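Long-range contacts in B12-binding domain-containing protein (PDB 6WTE), which is a radical S-adenosylmethionine methyltransferase, TsrM, that binds cobalamin and a [4Fe-4S] cluster and works by non-radical catalysis: residues V5-P10 / Y20-L25; P61-V66 / P100-G105; P112-E117 / E458-F463; I121-K126 / P150-N155; E130-E135 / R187-D192. One frame throughout, in Å; residues are numbered along the deposited sequence.

Interaction 1 of 5, residues V5-P10 / Y20-L25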
# COMPACT_ATOMS: atom_id res chain seq x y z
N VAL A 5 -19.09 17.70 2.31
CA VAL A 5 -17.78 17.17 2.70
C VAL A 5 -16.87 17.24 1.48
O VAL A 5 -17.23 16.77 0.39
CB VAL A 5 -17.88 15.72 3.20
CG1 VAL A 5 -16.50 15.19 3.55
CG2 VAL A 5 -18.81 15.60 4.40
N LEU A 6 -15.68 17.81 1.66
CA LEU A 6 -14.65 17.80 0.63
C LEU A 6 -13.65 16.69 0.94
O LEU A 6 -13.22 16.55 2.09
CB LEU A 6 -13.91 19.14 0.57
CG LEU A 6 -12.62 19.11 -0.25
CD1 LEU A 6 -12.91 18.87 -1.75
CD2 LEU A 6 -11.83 20.39 -0.01
N LEU A 7 -13.29 15.92 -0.08
CA LEU A 7 -12.23 14.91 0.01
C LEU A 7 -11.13 15.29 -0.96
O LEU A 7 -11.39 15.53 -2.14
CB LEU A 7 -12.77 13.51 -0.29
CG LEU A 7 -13.92 13.03 0.60
CD1 LEU A 7 -14.49 11.71 0.08
CD2 LEU A 7 -13.41 12.86 2.04
N VAL A 8 -9.89 15.36 -0.46
CA VAL A 8 -8.74 15.81 -1.24
C VAL A 8 -7.80 14.64 -1.47
O VAL A 8 -7.42 13.95 -0.52
CB VAL A 8 -8.00 16.95 -0.52
CG1 VAL A 8 -6.77 17.37 -1.31
CG2 VAL A 8 -8.93 18.14 -0.29
N ASN A 9 -7.40 14.43 -2.74
CA ASN A 9 -6.31 13.50 -3.03
C ASN A 9 -5.02 14.28 -3.23
O ASN A 9 -4.87 14.95 -4.27
CB ASN A 9 -6.61 12.66 -4.26
CG ASN A 9 -5.53 11.63 -4.51
OD1 ASN A 9 -4.90 11.17 -3.56
ND2 ASN A 9 -5.29 11.30 -5.77
N PRO A 10 -4.07 14.22 -2.31
CA PRO A 10 -2.79 14.93 -2.48
C PRO A 10 -1.72 14.13 -3.20
O PRO A 10 -0.61 14.63 -3.36
CB PRO A 10 -2.38 15.19 -1.02
CG PRO A 10 -2.81 13.94 -0.34
CD PRO A 10 -4.12 13.54 -1.01
N TYR A 20 -8.66 5.03 -4.68
CA TYR A 20 -9.82 4.17 -4.43
C TYR A 20 -10.48 4.50 -3.10
O TYR A 20 -11.72 4.46 -2.99
CB TYR A 20 -9.33 2.72 -4.47
CG TYR A 20 -10.35 1.62 -4.45
CD1 TYR A 20 -11.71 1.87 -4.63
CD2 TYR A 20 -9.95 0.30 -4.27
CE1 TYR A 20 -12.63 0.83 -4.61
CE2 TYR A 20 -10.85 -0.74 -4.25
CZ TYR A 20 -12.19 -0.47 -4.43
OH TYR A 20 -13.08 -1.53 -4.41
N ALA A 21 -9.68 4.86 -2.10
CA ALA A 21 -10.21 5.23 -0.79
C ALA A 21 -11.33 6.25 -0.91
O ALA A 21 -12.36 6.14 -0.24
CB ALA A 21 -9.09 5.80 0.08
N LEU A 22 -11.16 7.24 -1.79
CA LEU A 22 -12.15 8.30 -1.87
C LEU A 22 -13.46 7.80 -2.47
O LEU A 22 -14.53 8.30 -2.11
CB LEU A 22 -11.58 9.48 -2.67
CG LEU A 22 -10.33 10.16 -2.09
CD1 LEU A 22 -10.06 11.51 -2.76
CD2 LEU A 22 -10.44 10.36 -0.57
N ASP A 23 -13.42 6.79 -3.35
CA ASP A 23 -14.66 6.22 -3.84
C ASP A 23 -15.40 5.48 -2.73
O ASP A 23 -16.63 5.54 -2.64
CB ASP A 23 -14.40 5.27 -5.02
CG ASP A 23 -14.29 6.00 -6.36
OD1 ASP A 23 -14.72 7.17 -6.47
OD2 ASP A 23 -13.80 5.37 -7.33
N VAL A 24 -14.66 4.76 -1.88
CA VAL A 24 -15.27 4.10 -0.73
C VAL A 24 -15.92 5.12 0.19
O VAL A 24 -17.07 4.96 0.62
CB VAL A 24 -14.23 3.25 0.03
CG1 VAL A 24 -14.89 2.52 1.19
CG2 VAL A 24 -13.54 2.25 -0.91
N LEU A 25 -15.18 6.19 0.51
CA LEU A 25 -15.69 7.20 1.43
C LEU A 25 -16.86 7.96 0.82
O LEU A 25 -17.83 8.28 1.53
CB LEU A 25 -14.58 8.16 1.83
CG LEU A 25 -13.36 7.56 2.52
CD1 LEU A 25 -12.35 8.66 2.80
CD2 LEU A 25 -13.78 6.87 3.81
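L7 and L22 meet where helix 20-31 packs on strand 4-9, the first two elements of a beta-alpha-beta unit in the Rossmann-like cobalamin-binding domain. L22 directs both methyls at the strand: CD2 lies 3.9 Å from L7 CB. Its CD1 reaches further along the strand, 3.9 Å from N9 CB and close to the carbonyl carbon of V8. L7 in turn brings its CD1 to 4.0 Å from L25 CB, the two side chains crossing obliquely. L22 CG, anti to its own carbonyl carbon (chi1 -61°), lies on the strand side of the helix, from where both methyls can make these contacts. No hydrogen bond spans the two segments, so the contact rests on apolar packing alone. Their axes come within 9.4 Å and run nearly antiparallel, at 167°, as expected for a helix that returns across the sheet after its strand.

Outside this first shell, strand 35-40 completes the unit: L7 touches V36 and L22 touches V38. V8 is turned away from helix 20-31 and touches I93 of helix 83-96, so the strand is covered by helices on both faces. Cobalamin touches Y20, A21, V24 and L25, L25 thus meeting both strand and cofactor. N9 ends the strand two residues before the cobalamin-binding N11, and its ND2 hydrogen-bonds to D40 OD1 of strand 35-40.

Interaction 2 of 5, residues P61-V66 / P100-G105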
# COMPACT_ATOMS: atom_id res chain seq x y z
N PRO A 61 -17.05 23.68 2.31
CA PRO A 61 -17.37 22.41 2.96
C PRO A 61 -17.25 22.54 4.47
O PRO A 61 -16.47 23.35 4.98
CB PRO A 61 -16.31 21.45 2.41
CG PRO A 61 -15.16 22.34 2.04
CD PRO A 61 -15.80 23.62 1.53
N MET A 62 -18.05 21.76 5.19
CA MET A 62 -17.98 21.79 6.65
C MET A 62 -16.99 20.79 7.22
O MET A 62 -16.73 20.82 8.42
CB MET A 62 -19.37 21.56 7.26
CG MET A 62 -20.11 20.35 6.74
SD MET A 62 -19.70 18.85 7.67
CE MET A 62 -20.59 17.62 6.70
N LEU A 63 -16.40 19.95 6.38
CA LEU A 63 -15.38 18.98 6.78
C LEU A 63 -14.50 18.71 5.57
O LEU A 63 -15.00 18.59 4.45
CB LEU A 63 -16.03 17.69 7.28
CG LEU A 63 -15.13 16.50 7.66
CD1 LEU A 63 -14.19 16.85 8.82
CD2 LEU A 63 -15.99 15.29 8.00
N VAL A 64 -13.19 18.63 5.80
CA VAL A 64 -12.22 18.38 4.74
C VAL A 64 -11.44 17.12 5.11
O VAL A 64 -10.78 17.09 6.15
CB VAL A 64 -11.27 19.57 4.53
CG1 VAL A 64 -10.23 19.24 3.46
CG2 VAL A 64 -12.05 20.83 4.16
N GLY A 65 -11.54 16.09 4.28
CA GLY A 65 -10.78 14.87 4.47
C GLY A 65 -9.62 14.83 3.49
O GLY A 65 -9.76 15.22 2.33
N VAL A 66 -8.47 14.36 3.96
CA VAL A 66 -7.29 14.22 3.12
C VAL A 66 -6.80 12.78 3.21
O VAL A 66 -6.51 12.29 4.30
CB VAL A 66 -6.17 15.20 3.54
CG1 VAL A 66 -5.00 15.07 2.59
CG2 VAL A 66 -6.69 16.64 3.55
N PRO A 100 -12.77 21.85 9.88
CA PRO A 100 -11.82 20.87 10.41
C PRO A 100 -11.30 19.96 9.31
O PRO A 100 -12.00 19.68 8.33
CB PRO A 100 -12.65 20.08 11.44
CG PRO A 100 -14.06 20.21 10.93
CD PRO A 100 -14.15 21.59 10.34
N VAL A 101 -10.06 19.52 9.47
CA VAL A 101 -9.41 18.61 8.54
C VAL A 101 -9.26 17.27 9.24
O VAL A 101 -8.80 17.20 10.39
CB VAL A 101 -8.05 19.15 8.08
CG1 VAL A 101 -7.36 18.13 7.17
CG2 VAL A 101 -8.22 20.48 7.37
N VAL A 102 -9.66 16.19 8.55
CA VAL A 102 -9.47 14.83 9.04
C VAL A 102 -8.58 14.09 8.06
O VAL A 102 -8.76 14.20 6.84
CB VAL A 102 -10.81 14.09 9.25
CG1 VAL A 102 -11.65 14.09 7.96
CG2 VAL A 102 -10.56 12.64 9.71
N GLY A 103 -7.61 13.36 8.59
CA GLY A 103 -6.69 12.56 7.80
C GLY A 103 -7.01 11.08 7.89
O GLY A 103 -7.57 10.61 8.88
N GLY A 104 -6.65 10.35 6.85
CA GLY A 104 -6.78 8.90 6.81
C GLY A 104 -5.92 8.39 5.68
O GLY A 104 -5.27 9.16 4.97
N GLY A 105 -5.90 7.07 5.53
CA GLY A 105 -5.09 6.42 4.51
C GLY A 105 -4.38 5.20 5.06
O GLY A 105 -4.25 5.01 6.26
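L63 and V102 form the apolar centre between parallel strands 63-67 and 101-104, which helix 83-96 links as a beta-alpha-beta crossover in the cobalamin-binding domain. L63 CD1 lies 3.8 Å from V102 CG1, and the same methyl sits 4.0 Å from P100 CG. V102 CG1 occupies the crowded position between backbone N and carbonyl carbon (chi1 55°), where it packs 3.7 Å from G65 CA. L133 of helix 130-141 touches L63, and L136 of that helix touches V102. V64, V66 and V101 turn to the other face, with V66 CG2 4.0 Å from V101 CG1.

The polar edge is the backbone between the strands, whose short axes diverge by 24°. P100 O accepts from V64 N at 3.0 Å. V64 O then takes V102 N at 2.8 Å, and V102 O takes V66 N at 2.9 Å. The bonds alternate between the strands as parallel pairing requires, V64 with V101, G65 with V102 and V66 with G103. Cobalamin touches G65, V66, V102 and G104, so the C-terminal ends of the strands border its pocket. There the pairing finishes with G104 N to V66 O, the longest of the four at 3.2 Å.

Interaction 3 of 5, residues P112-E117 / E458-F463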
# COMPACT_ATOMS: atom_id res chain seq x y z
N PRO A 112 -0.55 7.27 12.53
CA PRO A 112 -1.59 8.31 12.43
C PRO A 112 -1.50 9.36 13.51
O PRO A 112 -1.87 10.51 13.24
CB PRO A 112 -2.89 7.50 12.53
CG PRO A 112 -2.51 6.33 13.39
CD PRO A 112 -1.09 5.99 13.02
N PHE A 113 -1.04 9.03 14.72
CA PHE A 113 -0.90 10.06 15.74
C PHE A 113 0.21 11.04 15.38
O PHE A 113 0.04 12.26 15.52
CB PHE A 113 -0.62 9.43 17.11
CG PHE A 113 -1.77 8.65 17.68
CD1 PHE A 113 -2.05 7.37 17.23
CD2 PHE A 113 -2.57 9.20 18.67
CE1 PHE A 113 -3.11 6.65 17.77
CE2 PHE A 113 -3.63 8.48 19.21
CZ PHE A 113 -3.90 7.21 18.75
N ALA A 114 1.35 10.52 14.93
CA ALA A 114 2.44 11.39 14.50
C ALA A 114 2.00 12.30 13.37
O ALA A 114 2.35 13.48 13.34
CB ALA A 114 3.65 10.56 14.06
N LEU A 115 1.22 11.77 12.43
CA LEU A 115 0.84 12.58 11.27
C LEU A 115 -0.23 13.60 11.62
O LEU A 115 -0.21 14.72 11.10
CB LEU A 115 0.38 11.67 10.13
CG LEU A 115 1.56 10.93 9.48
CD1 LEU A 115 1.10 10.09 8.29
CD2 LEU A 115 2.63 11.92 9.06
N VAL A 116 -1.18 13.25 12.50
CA VAL A 116 -2.13 14.26 12.96
C VAL A 116 -1.39 15.46 13.55
O VAL A 116 -1.68 16.62 13.23
CB VAL A 116 -3.13 13.67 13.97
CG1 VAL A 116 -3.86 14.80 14.69
CG2 VAL A 116 -4.16 12.78 13.29
N GLU A 117 -0.38 15.18 14.38
CA GLU A 117 0.37 16.27 15.01
C GLU A 117 1.28 16.98 14.01
O GLU A 117 1.38 18.21 14.02
CB GLU A 117 1.16 15.73 16.20
CG GLU A 117 0.28 15.05 17.25
CD GLU A 117 1.00 14.77 18.56
OE1 GLU A 117 2.19 15.13 18.67
OE2 GLU A 117 0.38 14.17 19.47
N GLU A 458 4.96 10.27 19.76
CA GLU A 458 6.41 10.15 19.94
C GLU A 458 6.91 8.80 19.46
O GLU A 458 7.94 8.72 18.78
CB GLU A 458 6.80 10.34 21.41
CG GLU A 458 8.30 10.21 21.62
CD GLU A 458 8.73 10.34 23.07
OE1 GLU A 458 7.86 10.42 23.95
OE2 GLU A 458 9.95 10.34 23.31
N TYR A 459 6.19 7.72 19.79
CA TYR A 459 6.62 6.39 19.36
C TYR A 459 6.61 6.26 17.84
O TYR A 459 7.47 5.60 17.26
CB TYR A 459 5.73 5.32 19.99
CG TYR A 459 6.08 3.94 19.50
CD1 TYR A 459 7.30 3.37 19.82
CD2 TYR A 459 5.21 3.21 18.68
CE1 TYR A 459 7.66 2.12 19.37
CE2 TYR A 459 5.56 1.94 18.22
CZ TYR A 459 6.79 1.41 18.56
OH TYR A 459 7.17 0.16 18.12
N GLU A 460 5.64 6.91 17.19
CA GLU A 460 5.51 6.75 15.74
C GLU A 460 6.49 7.64 14.99
O GLU A 460 7.07 7.21 13.99
CB GLU A 460 4.07 7.04 15.32
CG GLU A 460 3.06 6.06 15.89
CD GLU A 460 1.63 6.52 15.71
OE1 GLU A 460 1.41 7.56 15.05
OE2 GLU A 460 0.72 5.84 16.22
N ARG A 461 6.69 8.87 15.46
CA ARG A 461 7.46 9.82 14.66
C ARG A 461 8.94 9.47 14.59
O ARG A 461 9.61 9.84 13.62
CB ARG A 461 7.27 11.24 15.21
CG ARG A 461 7.98 11.51 16.53
CD ARG A 461 7.42 12.76 17.21
NE ARG A 461 8.15 13.04 18.44
CZ ARG A 461 7.61 13.51 19.56
NH1 ARG A 461 6.30 13.76 19.63
NH2 ARG A 461 8.37 13.72 20.62
N GLN A 462 9.46 8.74 15.58
CA GLN A 462 10.90 8.47 15.62
C GLN A 462 11.35 7.60 14.46
O GLN A 462 12.54 7.58 14.14
CB GLN A 462 11.27 7.79 16.95
CG GLN A 462 10.60 6.44 17.12
CD GLN A 462 10.94 5.75 18.43
OE1 GLN A 462 11.99 5.99 19.03
NE2 GLN A 462 10.06 4.86 18.88
N PHE A 463 10.44 6.88 13.82
CA PHE A 463 10.83 6.08 12.67
C PHE A 463 10.98 6.89 11.40
O PHE A 463 11.48 6.37 10.40
CB PHE A 463 9.82 4.95 12.48
CG PHE A 463 9.87 3.91 13.56
CD1 PHE A 463 9.20 4.11 14.76
CD2 PHE A 463 10.61 2.74 13.39
CE1 PHE A 463 9.24 3.17 15.76
CE2 PHE A 463 10.67 1.79 14.41
CZ PHE A 463 9.99 2.00 15.59
O HOH W 1 4.53 14.67 17.45
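E460 meets the first turn of helix 112-119 with its carboxylate. The hydrogen bond from A114 N to E460 OE1 is straight, 3.0 Å with an N-H...O angle of 169°. It meets the oxygen on the anti side, tilted out of the carboxylate plane. F113 N to the same OE1 is weak, its angle only 117°. The E460 chain is extended beyond CG, and OE2 hydrogen-bonds to Y416 OH. Van der Waals contacts add to this: OE2 lies 3.3 Å from F113 CD1, with ring and carboxylate planes 65° apart. A114 CB touches both E460 CB, at 3.8 Å, and R461 CB, at 3.9 Å. E117 and R461 meet through a water, which donates to E117 OE1 at 2.7 Å and accepts from R461 NH1 at 3.0 Å. E117 OE2 accepts a hydrogen bond from A160 N. An alanine in place of E460 would probably leave the A114 amide without its carboxylate acceptor and the Y416 hydroxyl without this partner. Helix 112-119 of the cobalamin-binding domain is thereby joined to helix 456-461 of the radical SAM part, while P112, F113 and V116 pack on I153 of strand 153-156 and F113 also reaches strand 159-162.

Interaction 4 of 5, residues I121-K126 / P150-N155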
# COMPACT_ATOMS: atom_id res chain seq x y z
N ILE A 121 -3.57 18.96 12.05
CA ILE A 121 -4.97 18.84 11.69
C ILE A 121 -5.77 18.39 12.91
O ILE A 121 -5.22 17.94 13.92
CB ILE A 121 -5.19 17.88 10.50
CG1 ILE A 121 -4.69 16.47 10.83
CG2 ILE A 121 -4.52 18.43 9.26
CD1 ILE A 121 -4.91 15.44 9.70
N GLU A 122 -7.09 18.52 12.81
CA GLU A 122 -7.97 18.28 13.95
C GLU A 122 -8.17 16.79 14.24
O GLU A 122 -8.22 16.39 15.40
CB GLU A 122 -9.33 18.94 13.71
CG GLU A 122 -9.36 20.44 13.96
CD GLU A 122 -8.81 21.27 12.81
OE1 GLU A 122 -8.58 20.73 11.70
OE2 GLU A 122 -8.63 22.48 13.01
N TYR A 123 -8.32 15.97 13.20
CA TYR A 123 -8.78 14.60 13.38
C TYR A 123 -7.99 13.64 12.51
O TYR A 123 -7.47 14.01 11.46
CB TYR A 123 -10.28 14.46 13.07
CG TYR A 123 -11.13 15.42 13.84
CD1 TYR A 123 -11.20 15.35 15.22
CD2 TYR A 123 -11.84 16.42 13.19
CE1 TYR A 123 -11.97 16.24 15.95
CE2 TYR A 123 -12.62 17.31 13.90
CZ TYR A 123 -12.67 17.22 15.28
OH TYR A 123 -13.44 18.11 15.99
N GLY A 124 -7.96 12.39 12.96
CA GLY A 124 -7.35 11.33 12.19
C GLY A 124 -8.11 10.03 12.37
O GLY A 124 -8.80 9.82 13.37
N VAL A 125 -7.96 9.15 11.38
CA VAL A 125 -8.59 7.84 11.40
C VAL A 125 -7.54 6.80 11.06
O VAL A 125 -6.78 6.97 10.10
CB VAL A 125 -9.78 7.74 10.43
CG1 VAL A 125 -10.34 6.33 10.42
CG2 VAL A 125 -10.87 8.74 10.81
N LYS A 126 -7.49 5.73 11.85
CA LYS A 126 -6.59 4.60 11.62
C LYS A 126 -7.42 3.43 11.11
O LYS A 126 -8.37 3.00 11.78
CB LYS A 126 -5.85 4.24 12.90
CG LYS A 126 -4.87 3.09 12.77
CD LYS A 126 -4.30 2.73 14.15
CE LYS A 126 -3.22 1.64 14.03
NZ LYS A 126 -1.88 2.16 13.66
N PRO A 150 -16.40 6.61 18.19
CA PRO A 150 -15.45 5.51 18.44
C PRO A 150 -14.34 5.48 17.40
O PRO A 150 -14.59 5.60 16.19
CB PRO A 150 -16.34 4.26 18.36
CG PRO A 150 -17.73 4.76 18.64
CD PRO A 150 -17.78 6.12 18.01
N GLY A 151 -13.11 5.30 17.88
CA GLY A 151 -11.95 5.17 17.03
C GLY A 151 -11.31 6.48 16.61
O GLY A 151 -10.16 6.46 16.14
N LEU A 152 -12.00 7.60 16.76
CA LEU A 152 -11.51 8.86 16.22
C LEU A 152 -10.28 9.35 16.98
O LEU A 152 -10.29 9.43 18.21
CB LEU A 152 -12.61 9.92 16.28
CG LEU A 152 -12.25 11.25 15.65
CD1 LEU A 152 -12.05 11.09 14.13
CD2 LEU A 152 -13.32 12.29 15.96
N ILE A 153 -9.23 9.69 16.23
CA ILE A 153 -8.07 10.37 16.80
C ILE A 153 -8.34 11.87 16.77
O ILE A 153 -8.71 12.42 15.72
CB ILE A 153 -6.78 10.02 16.03
CG1 ILE A 153 -6.52 8.52 16.07
CG2 ILE A 153 -5.59 10.80 16.59
CD1 ILE A 153 -5.37 8.08 15.19
N ARG A 154 -8.16 12.54 17.91
CA ARG A 154 -8.44 13.96 18.04
C ARG A 154 -7.18 14.69 18.50
O ARG A 154 -6.57 14.31 19.51
CB ARG A 154 -9.60 14.22 19.00
CG ARG A 154 -10.86 13.45 18.60
CD ARG A 154 -12.09 13.90 19.36
NE ARG A 154 -11.85 14.24 20.75
CZ ARG A 154 -12.63 15.06 21.45
NH1 ARG A 154 -13.69 15.62 20.89
NH2 ARG A 154 -12.34 15.32 22.72
N ASN A 155 -6.81 15.73 17.78
CA ASN A 155 -5.62 16.51 18.10
C ASN A 155 -5.96 17.50 19.20
O ASN A 155 -6.59 18.53 18.96
CB ASN A 155 -5.11 17.24 16.86
CG ASN A 155 -3.67 17.68 16.99
OD1 ASN A 155 -3.03 17.47 18.02
ND2 ASN A 155 -3.14 18.28 15.93
O HOH W 2 -9.00 5.21 14.28
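Y123 and L152 pack beside the antiparallel pairing of strands 123-124 and 153-156, where the parallel strands of the mixed sheet in the cobalamin-binding domain give way to antiparallel pairing. The tight part is the hydrogen-bonded pair G124 and I153: G124 N donates to I153 O, and I153 N returns a bond to G124 O, each 2.9 Å long. I153 CB lies only 3.3 Å from G124 O. L152 CD1 lies against the same oxygen, and L152 CD2 is 3.8 Å from Y123 CD1. Beyond this pair, at the K126 end, the link is water-mediated: K126 N donates to a water at 2.9 Å, and that water's very short approach to G151 O is doubtful.

The solvent side is the face of Y123 and R154, both partly exposed. At this non-hydrogen-bonded pair R154 runs side by side with Y123, and R154 CG meets the ring edge 3.9 Å from Y123 CD1, while R154 NH1 pairs with D145 and T146. N155, also partly exposed, closes this end with two bonds to successive carbonyls. Its N reaches E122 O at 2.8 Å and its ND2 reaches I121 O at 2.9 Å, with I121 O near the amide plane. An alanine here would probably leave the I121 carbonyl without its side-chain donor, while the backbone bond to E122 could remain. Backbone bonds thus set the register, while the side-chain amide of N155 adds the specific polar grip at one end.

Interaction 5 of 5, residues E130-E135 / R187-D192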
# COMPACT_ATOMS: atom_id res chain seq x y z
N GLU A 130 -14.79 4.57 6.34
CA GLU A 130 -16.11 4.93 5.82
C GLU A 130 -17.14 5.12 6.94
O GLU A 130 -17.98 6.03 6.86
CB GLU A 130 -16.60 3.88 4.82
CG GLU A 130 -16.55 2.44 5.31
CD GLU A 130 -15.29 1.72 4.89
OE1 GLU A 130 -14.23 2.38 4.84
OE2 GLU A 130 -15.35 0.51 4.60
N LYS A 131 -17.09 4.30 7.99
CA LYS A 131 -18.10 4.43 9.04
C LYS A 131 -17.76 5.55 10.01
O LYS A 131 -18.62 6.37 10.35
CB LYS A 131 -18.27 3.10 9.77
CG LYS A 131 -18.93 2.04 8.88
CD LYS A 131 -19.37 0.81 9.65
CE LYS A 131 -19.84 -0.29 8.70
NZ LYS A 131 -20.79 0.21 7.67
N ILE A 132 -16.50 5.61 10.45
CA ILE A 132 -16.06 6.68 11.35
C ILE A 132 -16.26 8.04 10.69
O ILE A 132 -16.69 9.00 11.34
CB ILE A 132 -14.59 6.45 11.75
CG1 ILE A 132 -14.45 5.15 12.53
CG2 ILE A 132 -14.05 7.66 12.55
CD1 ILE A 132 -13.02 4.72 12.78
N LEU A 133 -15.94 8.14 9.40
CA LEU A 133 -16.08 9.43 8.71
C LEU A 133 -17.53 9.88 8.66
O LEU A 133 -17.82 11.08 8.78
CB LEU A 133 -15.48 9.34 7.30
CG LEU A 133 -15.48 10.64 6.50
CD1 LEU A 133 -14.80 11.76 7.30
CD2 LEU A 133 -14.81 10.46 5.14
N CYS A 134 -18.47 8.95 8.47
CA CYS A 134 -19.88 9.33 8.48
C CYS A 134 -20.30 9.85 9.85
O CYS A 134 -21.06 10.81 9.94
CB CYS A 134 -20.76 8.15 8.09
SG CYS A 134 -20.71 7.77 6.33
N GLU A 135 -19.84 9.20 10.92
CA GLU A 135 -20.17 9.69 12.25
C GLU A 135 -19.54 11.06 12.49
O GLU A 135 -20.18 11.94 13.06
CB GLU A 135 -19.74 8.69 13.32
CG GLU A 135 -20.50 7.37 13.23
CD GLU A 135 -20.31 6.48 14.45
OE1 GLU A 135 -19.81 6.97 15.49
OE2 GLU A 135 -20.68 5.29 14.37
N ARG A 187 -10.59 -4.21 13.47
CA ARG A 187 -11.15 -3.11 12.68
C ARG A 187 -12.26 -3.55 11.74
O ARG A 187 -12.68 -2.77 10.87
CB ARG A 187 -10.06 -2.36 11.90
CG ARG A 187 -8.88 -1.95 12.79
CD ARG A 187 -7.95 -0.92 12.13
NE ARG A 187 -6.60 -1.09 12.66
CZ ARG A 187 -6.22 -0.67 13.87
NH1 ARG A 187 -7.07 -0.02 14.65
NH2 ARG A 187 -4.98 -0.91 14.28
N VAL A 188 -12.79 -4.77 11.90
CA VAL A 188 -13.88 -5.23 11.03
C VAL A 188 -15.09 -4.32 11.15
O VAL A 188 -15.78 -4.04 10.15
CB VAL A 188 -14.24 -6.70 11.36
CG1 VAL A 188 -15.46 -7.14 10.57
CG2 VAL A 188 -13.05 -7.60 11.07
N TRP A 189 -15.38 -3.81 12.36
CA TRP A 189 -16.54 -2.94 12.55
C TRP A 189 -16.42 -1.65 11.75
O TRP A 189 -17.44 -0.99 11.51
CB TRP A 189 -16.74 -2.61 14.03
CG TRP A 189 -15.69 -1.71 14.64
CD1 TRP A 189 -14.55 -2.09 15.30
CD2 TRP A 189 -15.69 -0.28 14.66
NE1 TRP A 189 -13.85 -0.99 15.72
CE2 TRP A 189 -14.53 0.14 15.34
CE3 TRP A 189 -16.57 0.70 14.17
CZ2 TRP A 189 -14.22 1.48 15.53
CZ3 TRP A 189 -16.25 2.04 14.36
CH2 TRP A 189 -15.09 2.41 15.04
N GLN A 190 -15.21 -1.28 11.34
CA GLN A 190 -15.01 -0.05 10.58
C GLN A 190 -15.31 -0.21 9.10
O GLN A 190 -15.42 0.80 8.40
CB GLN A 190 -13.56 0.43 10.76
CG GLN A 190 -13.15 0.66 12.23
CD GLN A 190 -11.70 1.05 12.40
OE1 GLN A 190 -11.08 0.73 13.43
NE2 GLN A 190 -11.14 1.75 11.42
N VAL A 191 -15.46 -1.45 8.62
CA VAL A 191 -15.57 -1.75 7.20
C VAL A 191 -17.04 -1.76 6.78
O VAL A 191 -17.87 -2.41 7.42
CB VAL A 191 -14.92 -3.11 6.89
CG1 VAL A 191 -15.09 -3.45 5.42
CG2 VAL A 191 -13.45 -3.08 7.26
N ASP A 192 -17.35 -1.07 5.68
CA ASP A 192 -18.64 -1.20 5.03
C ASP A 192 -18.60 -2.47 4.19
O ASP A 192 -18.06 -2.49 3.08
CB ASP A 192 -18.95 0.03 4.18
CG ASP A 192 -20.26 -0.08 3.41
OD1 ASP A 192 -20.97 -1.11 3.51
OD2 ASP A 192 -20.57 0.89 2.69
O HOH W 3 -22.78 -1.03 5.48
O HOH W 4 -14.84 3.34 9.51
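K131 lies alongside the backbone of W189-D192. Its CB is 3.9 Å from Q190 O, and CG follows at 3.8 Å from the same oxygen. CD then reaches W189 O at 3.2 Å. CE passes V191 O, also at 3.2 Å, before the chain bends at chi4 (-48°) and brings NZ to 3.7 Å from D192 CA. NZ makes a weak hydrogen bond to a water that donates to D192 OD1, while D192 OD2 hydrogen-bonds to S195 OG.

I132 packs next to this run: its CG1 lies 3.8 Å from W189 CH2, the two side chains crossing at about a right angle. W189 is in turn backed by Q190, whose CG sits over the centre of one ring face. A second water joins I132 N to Q190 O. E130 OE2 accepts D192 N at 2.8 Å, nearly straight at 173°, on the anti side of the carboxylate. E130 CG sits between backbone N and carbonyl carbon (chi1 52°), and a bend at chi2 places CD 3.6 Å from D192 N. OE1 hydrogen-bonds to O8R of cobalamin, so one carboxylate joins loop and cofactor at the start of helix 130-141, part of the cobalamin site of the Rossmann-like B12-binding domain.

From the N terminus, interaction 1 closes a short loop, joining strand 4-9 to helix 20-31, before interaction 2 opens. Interaction 2 closes the crossover between strands 63-67 and 101-104, and strand 63-67 lies beside strand 4-9 in the same sheet. Interaction 3 opens at 112-117 and closes only at 458-463, spanning 340 residues and tying the cobalamin-binding domain to the radical SAM part. Interactions 4 and 5 are nested inside it and cross each other, because 130-135 lies between the segments of interaction 4 while its partner 187-192 comes after both. Interaction 4 extends the sheet beyond strand 101-104; interaction 5 brings the loop at 187-192 onto helix 130-141, whose L133 also touches interactions 1 and 2.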